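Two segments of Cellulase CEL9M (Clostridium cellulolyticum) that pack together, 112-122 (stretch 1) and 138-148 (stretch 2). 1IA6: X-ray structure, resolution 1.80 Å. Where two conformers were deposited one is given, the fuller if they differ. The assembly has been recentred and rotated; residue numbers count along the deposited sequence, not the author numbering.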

# COMPACT_ATOMS: atom_id res chain seq x y z
N SER A 112 -5.21 14.79 20.69
CA SER A 112 -4.61 13.51 21.06
C SER A 112 -5.50 12.27 21.03
O SER A 112 -4.99 11.16 20.93
CB SER A 112 -3.97 13.62 22.45
OG SER A 112 -4.96 13.78 23.46
N THR A 113 -6.82 12.44 21.10
CA THR A 113 -7.70 11.28 21.10
C THR A 113 -8.68 11.18 19.94
O THR A 113 -9.68 10.46 20.02
CB THR A 113 -8.50 11.19 22.42
OG1 THR A 113 -9.27 12.39 22.58
CG2 THR A 113 -7.56 11.03 23.61
N THR A 114 -8.41 11.89 18.85
CA THR A 114 -9.31 11.85 17.70
C THR A 114 -8.57 11.63 16.39
O THR A 114 -7.49 12.19 16.18
CB THR A 114 -10.11 13.16 17.57
OG1 THR A 114 -10.75 13.45 18.82
CG2 THR A 114 -11.17 13.03 16.48
N PHE A 115 -9.14 10.81 15.52
CA PHE A 115 -8.54 10.55 14.22
C PHE A 115 -9.60 10.26 13.18
O PHE A 115 -10.30 9.24 13.27
CB PHE A 115 -7.58 9.36 14.28
CG PHE A 115 -6.83 9.14 12.99
CD1 PHE A 115 -5.89 10.06 12.55
CD2 PHE A 115 -7.10 8.02 12.21
CE1 PHE A 115 -5.22 9.87 11.34
CE2 PHE A 115 -6.43 7.82 10.99
CZ PHE A 115 -5.49 8.75 10.56
N TYR A 116 -9.73 11.16 12.21
CA TYR A 116 -10.69 11.00 11.12
C TYR A 116 -10.03 10.07 10.11
O TYR A 116 -8.86 10.28 9.77
CB TYR A 116 -10.98 12.35 10.48
CG TYR A 116 -11.83 13.24 11.35
CD1 TYR A 116 -13.21 13.08 11.40
CD2 TYR A 116 -11.25 14.21 12.17
CE1 TYR A 116 -14.00 13.86 12.23
CE2 TYR A 116 -12.03 14.99 13.02
CZ TYR A 116 -13.41 14.82 13.04
OH TYR A 116 -14.19 15.58 13.87
N TYR A 117 -10.75 9.06 9.63
CA TYR A 117 -10.13 8.13 8.70
C TYR A 117 -10.86 7.78 7.40
O TYR A 117 -10.40 6.93 6.65
CB TYR A 117 -9.73 6.85 9.44
CG TYR A 117 -10.85 6.04 10.05
CD1 TYR A 117 -11.65 5.22 9.26
CD2 TYR A 117 -11.07 6.05 11.43
CE1 TYR A 117 -12.64 4.41 9.83
CE2 TYR A 117 -12.05 5.25 12.01
CZ TYR A 117 -12.83 4.43 11.21
OH TYR A 117 -13.77 3.61 11.78
N GLN A 118 -11.98 8.43 7.13
CA GLN A 118 -12.66 8.19 5.87
C GLN A 118 -13.38 9.44 5.40
O GLN A 118 -14.19 10.01 6.13
CB GLN A 118 -13.65 7.03 5.90
CG GLN A 118 -14.19 6.74 4.48
CD GLN A 118 -15.07 5.51 4.35
OE1 GLN A 118 -14.78 4.46 4.91
NE2 GLN A 118 -16.15 5.64 3.58
N VAL A 119 -13.04 9.87 4.19
CA VAL A 119 -13.66 11.04 3.59
C VAL A 119 -14.33 10.53 2.32
O VAL A 119 -13.66 9.96 1.45
CB VAL A 119 -12.63 12.11 3.23
CG1 VAL A 119 -13.28 13.23 2.42
CG2 VAL A 119 -12.02 12.68 4.51
N GLY A 120 -15.64 10.73 2.23
CA GLY A 120 -16.40 10.26 1.09
C GLY A 120 -17.23 9.05 1.46
O GLY A 120 -16.97 8.38 2.46
N GLU A 121 -18.26 8.77 0.67
CA GLU A 121 -19.13 7.63 0.93
C GLU A 121 -19.05 6.77 -0.34
O GLU A 121 -19.42 7.22 -1.42
CB GLU A 121 -20.56 8.12 1.19
CG GLU A 121 -21.51 7.05 1.71
CD GLU A 121 -21.95 6.07 0.65
OE1 GLU A 121 -22.58 6.51 -0.34
OE2 GLU A 121 -21.66 4.87 0.78
N GLY A 122 -18.55 5.55 -0.17
CA GLY A 122 -18.37 4.64 -1.29
C GLY A 122 -19.48 4.43 -2.31
O GLY A 122 -19.24 4.49 -3.52
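Stretch 2, residues 138-148: QRPSLYKADPS

Stretch 2 is held against stretch 1 mainly by backbone hydrogen bonds. F115 and A145 form a reciprocal antiparallel pair: the A145 N to F115 O bond is short and nearly straight (2.7 Å, 170°), and F115 N donates to A145 O at 3.0 Å. Y117 N continues the ladder to Y143 O at 3.1 Å. Further along, G120 N reaches P140 O at 2.9 Å with an almost linear geometry (177°), so the two segments remain joined beyond the strands. Between these last two bonds, Q118 O lies 3.1 Å from L142 N.

The strand of stretch 1 spans 115-119, and 143-145 of stretch 2 runs alongside it in the opposite sense, their directions 149° apart and their axes 4.5 Å apart at closest approach. The register sets T114 beside D146, F115 beside A145 (CA to CA 5.1 Å), and Y116 beside K144 (CA to CA 4.0 Å), then V119 beside S141 and G120 beside R139. L142, at phi/psi -57/-47, departs from the extended conformation of Y143 and K144. CA-H...O contacts supplement the ladder, among them D146 CA to T113 O and K144 CA to F115 O, both 3.3 Å.

Side chains close over this framework. Y116 and K144 share one face of the sheet, with Y116 CD1 3.6 Å from K144 CB. The ring of Y117 turns back over stretch 2: Y143 CB lies over its face, 3.4 Å from Y117 CE1, while Y117 CE2 is 4.0 Å from A145 CB. A water links Y117 OH (2.6 Å) to K144 O (3.3 Å). Q118 OE1 meets the Y143 ring at its edge, 3.3 Å from Y143 CD2. Further contacts follow toward the two ends: V119 CG1 approaches R139 NH2 at 3.8 Å and E121 CB lies 4.1 Å from P140 CG, while at the other end T113 CB is 4.0 Å from CG of the exposed P147.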

# COMPACT_ATOMS: atom_id res chain seq x y z
N GLN A 138 -20.70 17.98 -1.57
CA GLN A 138 -20.14 17.72 -0.25
C GLN A 138 -19.83 16.26 0.04
O GLN A 138 -20.69 15.40 -0.08
CB GLN A 138 -21.09 18.23 0.83
CG GLN A 138 -20.90 19.68 1.24
CD GLN A 138 -19.55 19.91 1.90
OE1 GLN A 138 -18.67 20.54 1.33
NE2 GLN A 138 -19.40 19.41 3.12
N ARG A 139 -18.58 15.99 0.41
CA ARG A 139 -18.18 14.65 0.81
C ARG A 139 -18.24 14.60 2.32
O ARG A 139 -17.77 15.50 3.00
CB ARG A 139 -16.75 14.36 0.35
CG ARG A 139 -16.66 13.60 -0.95
CD ARG A 139 -15.65 14.25 -1.87
NE ARG A 139 -14.27 14.18 -1.39
CZ ARG A 139 -13.44 13.18 -1.65
NH1 ARG A 139 -13.85 12.14 -2.37
NH2 ARG A 139 -12.18 13.23 -1.21
N PRO A 140 -18.84 13.53 2.87
CA PRO A 140 -18.93 13.42 4.33
C PRO A 140 -17.66 12.86 4.96
O PRO A 140 -17.00 11.99 4.40
CB PRO A 140 -20.11 12.48 4.52
CG PRO A 140 -19.94 11.53 3.36
CD PRO A 140 -19.61 12.47 2.21
N SER A 141 -17.32 13.39 6.13
CA SER A 141 -16.18 12.88 6.89
C SER A 141 -16.92 11.79 7.66
O SER A 141 -17.28 11.95 8.82
CB SER A 141 -15.65 13.97 7.82
OG SER A 141 -15.27 15.11 7.07
N LEU A 142 -17.14 10.68 6.96
CA LEU A 142 -17.92 9.55 7.46
C LEU A 142 -17.53 8.85 8.75
O LEU A 142 -18.39 8.60 9.60
CB LEU A 142 -18.05 8.51 6.34
CG LEU A 142 -19.25 7.57 6.45
CD1 LEU A 142 -20.54 8.39 6.48
CD2 LEU A 142 -19.26 6.61 5.27
N TYR A 143 -16.25 8.53 8.92
CA TYR A 143 -15.81 7.83 10.12
C TYR A 143 -14.64 8.48 10.84
O TYR A 143 -13.78 9.12 10.22
CB TYR A 143 -15.42 6.39 9.79
CG TYR A 143 -16.48 5.55 9.11
CD1 TYR A 143 -17.69 5.27 9.75
CD2 TYR A 143 -16.27 5.02 7.84
CE1 TYR A 143 -18.66 4.47 9.15
CE2 TYR A 143 -17.23 4.22 7.22
CZ TYR A 143 -18.42 3.95 7.88
OH TYR A 143 -19.38 3.16 7.28
N LYS A 144 -14.61 8.30 12.15
CA LYS A 144 -13.54 8.83 12.97
C LYS A 144 -13.37 7.91 14.17
O LYS A 144 -14.33 7.27 14.61
CB LYS A 144 -13.86 10.24 13.46
CG LYS A 144 -14.98 10.31 14.48
CD LYS A 144 -15.13 11.72 15.03
CE LYS A 144 -16.27 11.81 16.02
NZ LYS A 144 -16.45 13.20 16.52
N ALA A 145 -12.15 7.82 14.68
CA ALA A 145 -11.86 7.00 15.83
C ALA A 145 -11.70 7.94 17.02
O ALA A 145 -11.15 9.03 16.90
CB ALA A 145 -10.58 6.21 15.61
N ASP A 146 -12.22 7.51 18.17
CA ASP A 146 -12.11 8.27 19.41
C ASP A 146 -12.27 7.29 20.56
O ASP A 146 -12.43 6.09 20.33
CB ASP A 146 -13.16 9.39 19.47
CG ASP A 146 -14.57 8.89 19.28
OD1 ASP A 146 -14.94 7.90 19.93
OD2 ASP A 146 -15.30 9.50 18.48
N PRO A 147 -12.23 7.77 21.81
CA PRO A 147 -12.38 6.85 22.95
C PRO A 147 -13.57 5.90 22.93
O PRO A 147 -13.53 4.85 23.57
CB PRO A 147 -12.41 7.81 24.15
CG PRO A 147 -11.46 8.87 23.71
CD PRO A 147 -11.91 9.13 22.28
N SER A 148 -14.62 6.24 22.19
CA SER A 148 -15.80 5.38 22.14
C SER A 148 -15.99 4.67 20.80
O SER A 148 -16.92 3.89 20.64
CB SER A 148 -17.05 6.21 22.46
OG SER A 148 -17.23 7.25 21.51
O HOH W 1 -14.19 4.02 14.31